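Local coordinates for protein pyrethroid hydrolase (Sphingobium faniae, PDB 5Y5R) that hydrolyses the ester bond of pyrethroid insecticides such as cypermethrin and both permethrin isomers, releasing the alcohol and the cyclopropanecarboxylic acid, at residues A[12-18]-A[168-174]; A[36-41]-A[56-61]; A[154-160]-A[229-235]. Numbering follows the deposited sequence.

Interaction 1. Residues A[12-18]-A[168-174]; sequences ALNRGAC and EHFIQTQ. With 8NL ((2-methyl-3-phenyl-phenyl)methyl (1~{S})-3-[(~{E})-2-chloranyl-3,3,3-tris(fluoranyl)prop-1-enyl]-2,2-dimethyl-cyclopropane-1-carboxylate), chain G.
A short antiparallel backbone pairing lines the ligand pocket, joining the loop that follows strand 3-9 to the loop leading into strand 174-175. Its centre is a single beta bridge: Asn-14 faces Phe-170 as a non-hydrogen-bonded pair, CA atoms 4.3 Å apart, flanked by Ile-171 N to Leu-13 O (2.9 Å) and Arg-15 N to His-169 O (2.7 Å). Leu-13 has left-handed backbone angles (64/9), whereas Asn-14 and Arg-15 are extended, as are Phe-170 and Ile-171. Gln-174 extends the pairing with its side chain, OE1 accepting Leu-13 N at 2.9 Å. Leu-13, an mt rotamer, lies between ligand and loop: CD2 is 4.4 Å from Ile-171 CG1, while CB is 3.8 Å from 8NL C. At the other end the 3-10 turn 16-18 sits over the His-169 imidazole, Cys-18 CA 3.7 Å from the ring centroid in a CH-pi contact; His-169 ND1 hydrogen-bonds to Tyr-234 OH. The Arg-15 aliphatic chain runs along the 168-170 backbone, CD 3.4 Å from both Glu-168 O and Phe-170 O; its guanidinium forms a salt bridge with Asp-37, and a water links Arg-15 NH1 to Phe-170 O, 3.0 Å from each. Atom C8 of the ligand's outer phenyl lies over one face of the Phe-170 ring, 3.9 Å from CD1. Ala-12 N donates to the ester carbonyl O1 of 8NL at 3.3 Å. A main-chain NH in the loop after strand 3-9, held against a substrate carbonyl, is characteristic of the alpha/beta hydrolase oxyanion hole, consistent with that role here.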
# COMPACT_ATOMS: atom_id res chain seq x y z
N ALA A 12 -3.64 -0.51 -5.75
CA ALA A 12 -4.52 -0.96 -6.83
C ALA A 12 -3.99 -0.61 -8.22
O ALA A 12 -3.48 0.48 -8.46
CB ALA A 12 -5.92 -0.34 -6.68
N LEU A 13 -4.16 -1.55 -9.17
CA LEU A 13 -3.77 -1.37 -10.57
C LEU A 13 -2.26 -1.21 -10.79
O LEU A 13 -1.84 -0.91 -11.92
CB LEU A 13 -4.47 -0.13 -11.16
CG LEU A 13 -5.95 -0.32 -11.43
CD1 LEU A 13 -6.58 0.99 -11.85
CD2 LEU A 13 -6.10 -1.33 -12.52
N ASN A 14 -1.43 -1.43 -9.77
CA ASN A 14 0.01 -1.24 -9.87
C ASN A 14 0.75 -2.58 -9.82
O ASN A 14 0.17 -3.64 -9.58
CB ASN A 14 0.51 -0.29 -8.77
CG ASN A 14 0.34 1.17 -9.12
OD1 ASN A 14 -0.79 1.68 -9.29
ND2 ASN A 14 1.46 1.86 -9.26
N ARG A 15 2.07 -2.53 -10.04
CA ARG A 15 2.97 -3.67 -9.92
C ARG A 15 4.20 -3.27 -9.08
O ARG A 15 4.47 -2.09 -8.89
CB ARG A 15 3.40 -4.18 -11.31
CG ARG A 15 2.23 -4.43 -12.29
CD ARG A 15 2.74 -4.97 -13.64
NE ARG A 15 3.48 -6.22 -13.52
CZ ARG A 15 4.32 -6.72 -14.44
NH1 ARG A 15 4.58 -6.08 -15.57
NH2 ARG A 15 4.92 -7.87 -14.20
N GLY A 16 4.98 -4.27 -8.64
CA GLY A 16 6.12 -3.98 -7.77
C GLY A 16 7.13 -3.01 -8.36
O GLY A 16 7.74 -2.22 -7.63
N ALA A 17 7.24 -2.98 -9.68
CA ALA A 17 8.19 -2.11 -10.36
C ALA A 17 7.97 -0.62 -10.08
O ALA A 17 8.87 0.19 -10.37
CB ALA A 17 8.16 -2.37 -11.87
N CYS A 18 6.79 -0.23 -9.59
CA CYS A 18 6.59 1.19 -9.29
C CYS A 18 7.55 1.71 -8.24
O CYS A 18 7.76 2.92 -8.19
CB CYS A 18 5.15 1.48 -8.83
SG CYS A 18 4.67 0.91 -7.17
N GLU A 168 5.40 -1.12 -17.40
CA GLU A 168 5.75 -2.13 -16.41
C GLU A 168 5.19 -1.82 -15.01
O GLU A 168 5.18 -2.70 -14.15
CB GLU A 168 7.29 -2.29 -16.30
CG GLU A 168 7.93 -2.93 -17.51
CD GLU A 168 7.88 -2.06 -18.74
OE1 GLU A 168 7.56 -2.60 -19.83
OE2 GLU A 168 8.04 -0.83 -18.61
N HIS A 169 4.74 -0.60 -14.76
CA HIS A 169 4.29 -0.25 -13.41
C HIS A 169 2.84 -0.62 -13.13
O HIS A 169 2.43 -0.59 -11.95
CB HIS A 169 4.49 1.24 -13.16
CG HIS A 169 5.93 1.63 -13.03
ND1 HIS A 169 6.31 2.82 -12.43
CD2 HIS A 169 7.08 1.01 -13.41
CE1 HIS A 169 7.64 2.90 -12.43
NE2 HIS A 169 8.12 1.82 -13.02
N PHE A 170 2.06 -0.93 -14.17
CA PHE A 170 0.60 -0.98 -14.10
C PHE A 170 0.02 -2.29 -14.63
O PHE A 170 0.64 -2.97 -15.45
CB PHE A 170 -0.00 0.17 -14.89
CG PHE A 170 0.58 1.51 -14.53
CD1 PHE A 170 0.60 1.93 -13.20
CD2 PHE A 170 1.08 2.35 -15.51
CE1 PHE A 170 1.13 3.15 -12.85
CE2 PHE A 170 1.61 3.59 -15.17
CZ PHE A 170 1.63 4.00 -13.83
N ILE A 171 -1.19 -2.62 -14.16
CA ILE A 171 -2.02 -3.65 -14.77
C ILE A 171 -3.32 -3.00 -15.26
O ILE A 171 -3.59 -1.83 -15.01
CB ILE A 171 -2.32 -4.84 -13.81
CG1 ILE A 171 -2.89 -4.34 -12.50
CG2 ILE A 171 -1.10 -5.70 -13.55
CD1 ILE A 171 -3.49 -5.45 -11.66
N GLN A 172 -4.12 -3.79 -15.97
CA GLN A 172 -5.34 -3.29 -16.60
C GLN A 172 -6.57 -3.43 -15.72
O GLN A 172 -7.48 -2.59 -15.82
CB GLN A 172 -5.61 -4.03 -17.92
CG GLN A 172 -4.67 -3.63 -19.05
CD GLN A 172 -4.64 -2.13 -19.31
OE1 GLN A 172 -5.56 -1.58 -19.94
NE2 GLN A 172 -3.61 -1.45 -18.82
N THR A 173 -6.67 -4.52 -14.94
CA THR A 173 -7.85 -4.82 -14.14
C THR A 173 -7.49 -5.32 -12.74
O THR A 173 -6.74 -6.28 -12.58
CB THR A 173 -8.76 -5.86 -14.84
OG1 THR A 173 -9.12 -5.39 -16.14
CG2 THR A 173 -10.04 -6.02 -14.06
N GLN A 174 -8.11 -4.70 -11.73
CA GLN A 174 -7.84 -4.93 -10.32
C GLN A 174 -8.95 -5.73 -9.67
O GLN A 174 -10.13 -5.44 -9.89
CB GLN A 174 -7.73 -3.59 -9.60
CG GLN A 174 -7.84 -3.76 -8.11
CD GLN A 174 -6.53 -4.23 -7.51
OE1 GLN A 174 -5.45 -3.82 -7.96
NE2 GLN A 174 -6.61 -5.16 -6.58
C 8NL G . -4.69 3.26 -9.47
C8 8NL G . -2.88 3.70 -13.07
C9 8NL G . -3.39 3.58 -14.36
C10 8NL G . -4.57 4.21 -14.71
C11 8NL G . -5.20 4.96 -13.72
C12 8NL G . -4.67 5.08 -12.43
C13 8NL G . -3.07 3.52 -6.90
O 8NL G . -4.32 3.97 -6.33
CL 8NL G . -11.18 4.35 -4.37
C21 8NL G . -9.54 3.79 -4.66
C22 8NL G . -9.25 3.12 -5.98
F2 8NL G . -8.56 3.97 -6.73
F1 8NL G . -8.60 1.98 -5.86
F 8NL G . -10.41 2.86 -6.55
C20 8NL G . -8.59 4.00 -3.74
C16 8NL G . -7.17 3.51 -3.94
C17 8NL G . -6.33 4.22 -2.89
C18 8NL G . -6.29 2.96 -2.04
C19 8NL G . -7.04 5.42 -2.23
C15 8NL G . -6.01 4.37 -4.41
C14 8NL G . -4.94 3.49 -5.06
O1 8NL G . -4.65 2.40 -4.57
C2 8NL G . -2.65 4.07 -8.27
C3 8NL G . -1.41 4.70 -8.32
C4 8NL G . -0.89 5.24 -9.50
C5 8NL G . -1.60 5.12 -10.69
C6 8NL G . -2.85 4.50 -10.71
C1 8NL G . -3.36 3.96 -9.49
C7 8NL G . -3.50 4.43 -12.08
O HOH W 1 2.75 -4.37 -17.15

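Interaction 2. Residues A[36-41]-A[56-61]; sequences PDLTGH and HYTRPV
In this alpha/beta hydrolase fold, the loop leaving edge strand 32-34 of the parallel sheet packs against the junction of helices 54-57 and 59-67. Residues 36-39 are extended, then a type II beta turn runs from Leu-38 to His-41, closed by His-41 N to Leu-38 O at 3.1 Å; Gly-40 takes the positive-phi position (87/-3). The CA atoms of Thr-39 and Tyr-57 are 4.8 Å apart. Thr-39 serves two carbonyls at the end of helix 54-57: its N donates to Tyr-57 O (3.3 Å, nearly linear), and OG1, with chi1 m, donates to His-56 O (2.8 Å), which also takes a weak bond from Arg-59 N. Thr-58 leaves helical angles between the helices, and its OG1 hydrogen-bonds to Met-54 O. Asp-37 turns away, OD2 to Arg-15 in a salt bridge and to Thr-42 OG1, OD1 to Gly-16 N; Leu-38 N is taken by His-10 NE2, and His-56 ND1 pairs with Val-52 N. Leu-38 (mt) sets CB over a face of the Tyr-57 ring, 4.2 Å from its centroid in a CH-pi contact, and CD2 4.0 Å from Val-61 CG2; Pro-36 CG is 3.9 Å from the same Val-61 CG2. Thr-39 CG2 sits 3.7 Å from the His-56 ring centroid, a second CH-pi contact. Tyr-57 OH also hydrogen-bonds to Gln-174 NE2, and His-41 ND1 to Asn-14 O, so the Tyr-57/His-41 pair reaches both loops of interaction 1. On its other nitrogen, His-41 NE2 lies 2.7 Å from Tyr-57 OH, a hydrogen bond in which either may donate.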
# COMPACT_ATOMS: atom_id res chain seq x y z
N PRO A 36 7.36 -7.29 -4.74
CA PRO A 36 6.70 -8.32 -5.54
C PRO A 36 5.39 -7.86 -6.15
O PRO A 36 4.77 -6.90 -5.69
CB PRO A 36 6.46 -9.45 -4.54
CG PRO A 36 6.29 -8.70 -3.20
CD PRO A 36 7.20 -7.51 -3.28
N ASP A 37 5.02 -8.51 -7.25
CA ASP A 37 3.65 -8.45 -7.75
C ASP A 37 2.72 -9.26 -6.85
O ASP A 37 2.97 -10.44 -6.58
CB ASP A 37 3.60 -8.99 -9.18
CG ASP A 37 4.29 -8.09 -10.19
OD1 ASP A 37 4.53 -6.88 -9.93
OD2 ASP A 37 4.66 -8.62 -11.27
N LEU A 38 1.63 -8.66 -6.38
CA LEU A 38 0.66 -9.50 -5.71
C LEU A 38 -0.03 -10.39 -6.76
O LEU A 38 0.24 -10.29 -7.95
CB LEU A 38 -0.33 -8.65 -4.89
CG LEU A 38 0.24 -7.92 -3.66
CD1 LEU A 38 -0.82 -7.18 -2.82
CD2 LEU A 38 0.92 -8.90 -2.76
N THR A 39 -0.83 -11.34 -6.29
CA THR A 39 -1.50 -12.25 -7.20
C THR A 39 -2.44 -11.49 -8.12
O THR A 39 -3.13 -10.56 -7.69
CB THR A 39 -2.25 -13.32 -6.40
OG1 THR A 39 -1.30 -14.04 -5.61
CG2 THR A 39 -3.00 -14.28 -7.31
N GLY A 40 -2.40 -11.83 -9.41
CA GLY A 40 -3.18 -11.14 -10.42
C GLY A 40 -2.50 -9.92 -11.00
O GLY A 40 -3.07 -9.27 -11.87
N HIS A 41 -1.32 -9.57 -10.51
CA HIS A 41 -0.66 -8.35 -10.96
C HIS A 41 0.51 -8.63 -11.90
O HIS A 41 1.30 -7.72 -12.18
CB HIS A 41 -0.21 -7.53 -9.73
CG HIS A 41 -1.36 -6.90 -9.00
ND1 HIS A 41 -1.70 -5.58 -9.15
CD2 HIS A 41 -2.31 -7.44 -8.21
CE1 HIS A 41 -2.78 -5.32 -8.44
NE2 HIS A 41 -3.17 -6.43 -7.86
N HIS A 56 -4.69 -15.83 -0.70
CA HIS A 56 -4.22 -16.02 -2.06
C HIS A 56 -3.57 -14.76 -2.61
O HIS A 56 -2.51 -14.82 -3.24
CB HIS A 56 -5.38 -16.42 -2.96
CG HIS A 56 -4.97 -16.76 -4.36
ND1 HIS A 56 -5.82 -16.63 -5.43
CD2 HIS A 56 -3.80 -17.23 -4.85
CE1 HIS A 56 -5.19 -17.00 -6.53
NE2 HIS A 56 -3.96 -17.37 -6.21
N TYR A 57 -4.24 -13.61 -2.43
CA TYR A 57 -3.73 -12.33 -2.92
C TYR A 57 -2.34 -12.03 -2.35
O TYR A 57 -1.46 -11.56 -3.07
CB TYR A 57 -4.71 -11.20 -2.55
CG TYR A 57 -4.53 -9.88 -3.29
CD1 TYR A 57 -4.57 -9.83 -4.68
CD2 TYR A 57 -4.40 -8.67 -2.61
CE1 TYR A 57 -4.41 -8.66 -5.36
CE2 TYR A 57 -4.26 -7.46 -3.31
CZ TYR A 57 -4.25 -7.47 -4.67
OH TYR A 57 -4.13 -6.28 -5.37
N THR A 58 -2.14 -12.30 -1.06
CA THR A 58 -0.93 -11.89 -0.37
C THR A 58 0.14 -12.97 -0.36
O THR A 58 1.19 -12.80 0.28
CB THR A 58 -1.25 -11.47 1.07
OG1 THR A 58 -2.05 -12.47 1.73
CG2 THR A 58 -2.07 -10.20 1.05
N ARG A 59 -0.07 -14.06 -1.09
CA ARG A 59 0.82 -15.21 -0.96
C ARG A 59 2.22 -14.97 -1.50
O ARG A 59 3.19 -15.49 -0.92
CB ARG A 59 0.17 -16.44 -1.64
CG ARG A 59 0.88 -17.77 -1.39
CD ARG A 59 -0.10 -18.93 -1.49
NE ARG A 59 -0.64 -19.19 -2.83
CZ ARG A 59 -1.81 -19.81 -3.04
NH1 ARG A 59 -2.56 -20.19 -2.00
NH2 ARG A 59 -2.23 -20.02 -4.28
N PRO A 60 2.42 -14.13 -2.52
CA PRO A 60 3.80 -13.78 -2.89
C PRO A 60 4.60 -13.14 -1.77
O PRO A 60 5.82 -13.29 -1.76
CB PRO A 60 3.62 -12.83 -4.08
CG PRO A 60 2.34 -13.25 -4.69
CD PRO A 60 1.47 -13.74 -3.59
N VAL A 61 3.98 -12.42 -0.84
CA VAL A 61 4.72 -11.86 0.28
C VAL A 61 4.95 -12.91 1.35
O VAL A 61 6.06 -13.03 1.88
CB VAL A 61 3.98 -10.65 0.86
CG1 VAL A 61 4.65 -10.20 2.17
CG2 VAL A 61 3.91 -9.55 -0.18

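Interaction 3. Residues A[154-160]-A[229-235]; sequences VFMGDYP and SHAPYYS. With 8NL ((2-methyl-3-phenyl-phenyl)methyl (1~{S})-3-[(~{E})-2-chloranyl-3,3,3-tris(fluoranyl)prop-1-enyl]-2,2-dimethyl-cyclopropane-1-carboxylate), chain G.
Hydrogen bonds converge on the carboxylate of Asp-158, which sits in a type I beta turn from Met-156 to Tyr-159 (Tyr-159 N to Met-156 O, 3.2 Å) and points with chi1 m toward 229-235. Its OD1 accepts Ser-235 OG at 2.7 Å and Ser-229 N at 3.2 Å; its OD2, whose placement is less sure, accepts Ala-231 N at 3.1 Å. The CA atoms of Asp-158 and Ser-235 are 4.9 Å apart, those of Tyr-159 and Tyr-234 5.0 Å. The carboxylate thus ties the turn after helix 148-155 to the end of helix 232-235 and, on both sides of His-230, to the loop that in the alpha/beta hydrolase fold carries the charge-relay histidine beyond the last sheet strand, 222-226. That histidine, His-230 (chi1 t), hydrogen-bonds to Asp-202 through ND1 and donates from NE2 to the ester oxygen O of 8NL at 3.3 Å. Aromatic contacts come in two pairs. Phe-155 points its edge toward the His-230 ring face in an offset edge-to-face arrangement, centroids 6.0 Å apart and planes at 80°, while its CB is 3.6 Å from 8NL C5. Tyr-159 (chi1 t) meets Tyr-234 (chi1 m) in a T-shaped stack, its edge on the Tyr-234 face, centroids 5.0 Å apart and planes at 89°; Tyr-234 OH hydrogen-bonds to His-169. Apolar packing continues at Pro-160, whose CD lies 4.0 Å from Tyr-234 CB.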
# COMPACT_ATOMS: atom_id res chain seq x y z
N VAL A 154 -4.15 13.26 -11.63
CA VAL A 154 -4.71 12.82 -10.34
C VAL A 154 -3.83 11.77 -9.67
O VAL A 154 -3.50 11.88 -8.48
CB VAL A 154 -6.15 12.30 -10.54
CG1 VAL A 154 -6.65 11.60 -9.35
CG2 VAL A 154 -7.09 13.45 -10.86
N PHE A 155 -3.49 10.70 -10.39
CA PHE A 155 -2.74 9.59 -9.82
C PHE A 155 -1.24 9.63 -10.06
O PHE A 155 -0.51 9.05 -9.26
CB PHE A 155 -3.25 8.27 -10.40
CG PHE A 155 -4.63 7.89 -9.95
CD1 PHE A 155 -4.82 7.20 -8.77
CD2 PHE A 155 -5.74 8.20 -10.75
CE1 PHE A 155 -6.08 6.80 -8.38
CE2 PHE A 155 -7.03 7.83 -10.34
CZ PHE A 155 -7.18 7.12 -9.15
N MSE A 156 -0.76 10.20 -11.17
CA MSE A 156 0.67 10.11 -11.60
C MSE A 156 1.34 11.49 -11.68
O MSE A 156 2.32 11.70 -12.41
CB MSE A 156 0.81 9.44 -12.98
CG MSE A 156 0.23 8.03 -13.13
SE MSE A 156 -0.27 7.62 -15.01
CE MSE A 156 -2.25 7.78 -14.82
N GLY A 157 0.78 12.46 -10.97
CA GLY A 157 1.34 13.79 -10.94
C GLY A 157 2.73 13.86 -10.35
O GLY A 157 3.44 14.84 -10.58
N ASP A 158 3.08 12.90 -9.48
CA ASP A 158 4.39 12.82 -8.84
C ASP A 158 5.48 12.25 -9.74
O ASP A 158 6.64 12.19 -9.30
CB ASP A 158 4.35 11.99 -7.57
CG ASP A 158 3.57 12.67 -6.46
OD1 ASP A 158 4.20 13.42 -5.67
OD2 ASP A 158 2.36 12.44 -6.36
N TYR A 159 5.14 11.75 -10.95
CA TYR A 159 6.18 11.12 -11.77
C TYR A 159 7.16 12.19 -12.26
O TYR A 159 6.73 13.18 -12.86
CB TYR A 159 5.58 10.36 -12.96
CG TYR A 159 6.62 9.49 -13.64
CD1 TYR A 159 7.09 8.33 -13.04
CD2 TYR A 159 7.19 9.85 -14.85
CE1 TYR A 159 8.05 7.53 -13.62
CE2 TYR A 159 8.16 9.07 -15.45
CZ TYR A 159 8.58 7.91 -14.83
OH TYR A 159 9.55 7.12 -15.40
N PRO A 160 8.48 12.00 -12.05
CA PRO A 160 9.42 13.01 -12.54
C PRO A 160 9.34 13.20 -14.06
O PRO A 160 8.98 12.33 -14.79
CB PRO A 160 10.78 12.45 -12.13
CG PRO A 160 10.52 11.42 -11.12
CD PRO A 160 9.16 10.87 -11.41
N SER A 229 2.12 14.41 -3.47
CA SER A 229 0.78 13.92 -3.78
C SER A 229 0.80 12.40 -3.75
O SER A 229 1.55 11.82 -2.96
CB SER A 229 0.23 14.44 -5.11
OG SER A 229 1.11 14.27 -6.20
N HIS A 230 -0.02 11.75 -4.59
CA HIS A 230 -0.39 10.35 -4.37
C HIS A 230 0.80 9.38 -4.35
O HIS A 230 0.72 8.32 -3.72
CB HIS A 230 -1.40 9.88 -5.43
CG HIS A 230 -2.03 8.56 -5.09
ND1 HIS A 230 -2.56 8.30 -3.84
CD2 HIS A 230 -2.11 7.41 -5.78
CE1 HIS A 230 -3.00 7.06 -3.80
NE2 HIS A 230 -2.72 6.49 -4.96
N ALA A 231 1.89 9.69 -5.05
CA ALA A 231 2.95 8.70 -5.28
C ALA A 231 4.31 9.24 -4.85
O ALA A 231 5.14 9.62 -5.69
CB ALA A 231 2.96 8.27 -6.74
N PRO A 232 4.59 9.29 -3.55
CA PRO A 232 5.90 9.81 -3.12
C PRO A 232 7.07 8.98 -3.64
O PRO A 232 8.18 9.51 -3.77
CB PRO A 232 5.81 9.77 -1.58
CG PRO A 232 4.37 9.54 -1.25
CD PRO A 232 3.80 8.78 -2.41
N TYR A 233 6.87 7.69 -3.93
CA TYR A 233 7.96 6.87 -4.49
C TYR A 233 8.41 7.34 -5.87
O TYR A 233 9.49 6.94 -6.34
CB TYR A 233 7.56 5.39 -4.56
CG TYR A 233 6.22 5.11 -5.20
CD1 TYR A 233 5.05 5.12 -4.43
CD2 TYR A 233 6.11 4.84 -6.56
CE1 TYR A 233 3.84 4.89 -5.00
CE2 TYR A 233 4.91 4.60 -7.13
CZ TYR A 233 3.78 4.61 -6.36
OH TYR A 233 2.58 4.38 -6.94
N TYR A 234 7.61 8.16 -6.55
CA TYR A 234 8.06 8.83 -7.77
C TYR A 234 8.71 10.18 -7.51
O TYR A 234 9.67 10.54 -8.18
CB TYR A 234 6.90 9.02 -8.74
CG TYR A 234 6.37 7.78 -9.43
CD1 TYR A 234 7.16 6.64 -9.61
CD2 TYR A 234 5.05 7.76 -9.90
CE1 TYR A 234 6.62 5.48 -10.26
CE2 TYR A 234 4.52 6.66 -10.53
CZ TYR A 234 5.27 5.53 -10.72
OH TYR A 234 4.64 4.48 -11.34
N SER A 235 8.17 11.00 -6.60
CA SER A 235 8.66 12.37 -6.53
C SER A 235 9.76 12.59 -5.50
O SER A 235 10.56 13.51 -5.70
CB SER A 235 7.52 13.36 -6.25
OG SER A 235 6.82 12.97 -5.11
C 8NL G . -4.69 3.26 -9.47
C8 8NL G . -2.88 3.70 -13.07
C9 8NL G . -3.39 3.58 -14.36
C10 8NL G . -4.57 4.21 -14.71
C11 8NL G . -5.20 4.96 -13.72
C12 8NL G . -4.67 5.08 -12.43
C13 8NL G . -3.07 3.52 -6.90
O 8NL G . -4.32 3.97 -6.33
CL 8NL G . -11.18 4.35 -4.37
C21 8NL G . -9.54 3.79 -4.66
C22 8NL G . -9.25 3.12 -5.98
F2 8NL G . -8.56 3.97 -6.73
F1 8NL G . -8.60 1.98 -5.86
F 8NL G . -10.41 2.86 -6.55
C20 8NL G . -8.59 4.00 -3.74
C16 8NL G . -7.17 3.51 -3.94
C17 8NL G . -6.33 4.22 -2.89
C18 8NL G . -6.29 2.96 -2.04
C19 8NL G . -7.04 5.42 -2.23
C15 8NL G . -6.01 4.37 -4.41
C14 8NL G . -4.94 3.49 -5.06
O1 8NL G . -4.65 2.40 -4.57
C2 8NL G . -2.65 4.07 -8.27
C3 8NL G . -1.41 4.70 -8.32
C4 8NL G . -0.89 5.24 -9.50
C5 8NL G . -1.60 5.12 -10.69
C6 8NL G . -2.85 4.50 -10.71
C1 8NL G . -3.36 3.96 -9.49
C7 8NL G . -3.50 4.43 -12.08

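Interactions 1 and 3 share the ligand 8NL, each donating a hydrogen bond to a different oxygen of its ester, with Ser-78 as a further hydrogen-bonding partner. Their centres are 14 Å apart, and they meet through His-169 ND1 and Tyr-234 OH, 2.6 Å apart. Interaction 2 lies away from the ligand, the Tyr-57 side chain about 9 Å from 8NL; its centre is 12 Å from that of interaction 1, joined by Asn-14 O to His-41 ND1 (2.7 Å) and Gly-16 N to Asp-37 OD1 (2.9 Å). Interactions 2 and 3 do not touch, their nearest atoms about 11 Å apart, so the two loops of interaction 1 bridge them.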